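Local coordinates for lumazine protein (Photobacterium kishitanii, PDB 3A35) that acts as an antenna protein in luminous bacteria, binding a lumazine or flavin chromophore and shifting luciferase emission to shorter wavelength, at residues Thr27-Ile32 with Val81-Arg86. Sequence-based numbering, arbitrary orientation.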
# COMPACT_ATOMS: atom_id res chain seq x y z
N THR A 27 -7.80 12.58 4.19
CA THR A 27 -8.36 13.42 3.12
C THR A 27 -8.23 12.75 1.80
O THR A 27 -7.12 12.32 1.35
CB THR A 27 -7.54 14.73 3.07
OG1 THR A 27 -7.66 15.38 4.33
CG2 THR A 27 -8.07 15.65 1.97
N PHE A 28 -9.37 12.62 1.11
CA PHE A 28 -9.42 11.95 -0.17
C PHE A 28 -9.56 12.93 -1.31
O PHE A 28 -10.24 13.90 -1.13
CB PHE A 28 -10.63 10.99 -0.30
CG PHE A 28 -10.43 9.58 0.24
CD1 PHE A 28 -9.56 9.30 1.30
CD2 PHE A 28 -11.14 8.54 -0.35
CE1 PHE A 28 -9.39 7.97 1.71
CE2 PHE A 28 -11.02 7.20 0.13
CZ PHE A 28 -10.20 6.94 1.12
N PRO A 29 -8.96 12.59 -2.44
CA PRO A 29 -9.23 13.43 -3.64
C PRO A 29 -10.67 13.26 -4.06
O PRO A 29 -11.29 12.19 -3.84
CB PRO A 29 -8.22 12.89 -4.68
CG PRO A 29 -7.73 11.61 -4.21
CD PRO A 29 -8.05 11.45 -2.70
N LYS A 30 -11.20 14.26 -4.76
CA LYS A 30 -12.63 14.26 -5.00
C LYS A 30 -13.14 13.07 -5.81
O LYS A 30 -14.20 12.54 -5.43
CB LYS A 30 -13.11 15.57 -5.73
CG LYS A 30 -14.72 15.67 -5.62
CD LYS A 30 -15.18 16.16 -4.23
CE LYS A 30 -16.73 16.33 -4.08
NZ LYS A 30 -17.10 16.59 -2.64
N ASP A 31 -12.41 12.61 -6.82
CA ASP A 31 -12.88 11.46 -7.62
C ASP A 31 -12.99 10.19 -6.83
O ASP A 31 -13.87 9.38 -6.98
CB ASP A 31 -12.04 11.27 -8.92
CG ASP A 31 -10.54 10.83 -8.69
OD1 ASP A 31 -9.85 11.23 -7.64
OD2 ASP A 31 -10.01 10.10 -9.62
N ILE A 32 -12.05 9.96 -5.93
CA ILE A 32 -12.16 8.76 -5.13
C ILE A 32 -13.17 9.01 -4.04
O ILE A 32 -13.91 8.10 -3.71
CB ILE A 32 -10.77 8.39 -4.49
CG1 ILE A 32 -9.76 8.26 -5.68
CG2 ILE A 32 -10.86 7.01 -3.72
CD1 ILE A 32 -8.33 7.94 -5.31
N VAL A 81 -0.97 8.18 1.61
CA VAL A 81 -1.34 6.75 1.53
C VAL A 81 -1.88 6.46 0.13
O VAL A 81 -2.55 7.28 -0.47
CB VAL A 81 -2.34 6.32 2.59
CG1 VAL A 81 -1.71 6.66 4.03
CG2 VAL A 81 -3.65 7.03 2.39
N ASN A 82 -1.63 5.27 -0.39
CA ASN A 82 -2.21 4.87 -1.70
C ASN A 82 -3.62 4.45 -1.51
O ASN A 82 -3.92 3.70 -0.57
CB ASN A 82 -1.37 3.72 -2.22
CG ASN A 82 0.07 4.15 -2.56
OD1 ASN A 82 0.28 5.36 -2.85
ND2 ASN A 82 0.97 3.21 -2.59
N LEU A 83 -4.49 4.78 -2.45
CA LEU A 83 -5.93 4.39 -2.42
C LEU A 83 -6.32 3.59 -3.65
O LEU A 83 -5.96 4.00 -4.78
CB LEU A 83 -6.81 5.67 -2.39
CG LEU A 83 -6.49 6.61 -1.21
CD1 LEU A 83 -7.30 7.91 -1.34
CD2 LEU A 83 -6.75 5.89 0.18
N GLU A 84 -7.10 2.53 -3.47
CA GLU A 84 -7.66 1.80 -4.63
C GLU A 84 -9.04 1.26 -4.23
O GLU A 84 -9.20 0.53 -3.23
CB GLU A 84 -6.82 0.65 -5.05
CG GLU A 84 -7.36 -0.05 -6.33
CD GLU A 84 -6.61 -1.25 -6.74
OE1 GLU A 84 -5.60 -1.69 -6.19
OE2 GLU A 84 -7.23 -1.93 -7.66
N VAL A 85 -10.05 1.69 -4.99
CA VAL A 85 -11.44 1.16 -4.83
C VAL A 85 -11.60 -0.03 -5.75
O VAL A 85 -10.98 -0.11 -6.78
CB VAL A 85 -12.40 2.29 -5.16
CG1 VAL A 85 -13.90 1.79 -5.07
CG2 VAL A 85 -12.18 3.44 -4.21
N ARG A 86 -12.34 -1.00 -5.34
CA ARG A 86 -12.52 -2.22 -6.14
C ARG A 86 -13.06 -1.92 -7.54
O ARG A 86 -13.84 -0.96 -7.67
CB ARG A 86 -13.38 -3.28 -5.49
CG ARG A 86 -14.76 -2.99 -5.31
CD ARG A 86 -15.42 -4.30 -4.76
NE ARG A 86 -15.07 -4.21 -3.33
CZ ARG A 86 -14.22 -5.03 -2.72
NH1 ARG A 86 -13.59 -5.98 -3.41
NH2 ARG A 86 -13.94 -4.83 -1.46
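Phe-28 turns the face of its ring to Leu-83, which lies across the barrel interior on strand 80-84. Methyl CD1 of Leu-83 sits 3.6 Å from the ring centroid and only 8° off the normal, a CH-pi contact over the centre of the face. The second methyl of the fork, CD2, rests against the far part of the ring, 3.7 Å from CE1 of Phe-28 and equally near CZ. Met-42 of the neighbouring strand 41-44 touches both residues, while Val-59 and Phe-61 also pack on Phe-28. The bound riboflavin lies about 12 Å from the Phe-28 side chain. Pro-29, at the N-cap position of the short helix 30-34, meets the leucine tip to tip, its ring CD 3.9 Å from Leu-83 CD1, so that the methyl over the Phe-28 ring also meets the proline. In the first turn of the helix, Ile-32 divides its branches. Its CD1, carried by a CG1 anti to the carbonyl carbon (chi1 -56°), comes within 4.0 Å of Leu-83 CB. Its CG2 lies 3.8 Å from CG2 of Val-85, whose side chain slides past in the opposite direction. No hydrogen bond crosses between 27-32 and 81-86; side chains alone make the junction. It illustrates how a small helix following a strand can plug one end of a closed antiparallel barrel, here the six-stranded riboflavin-synthase-like barrel of the N-terminal lumazine-binding domain.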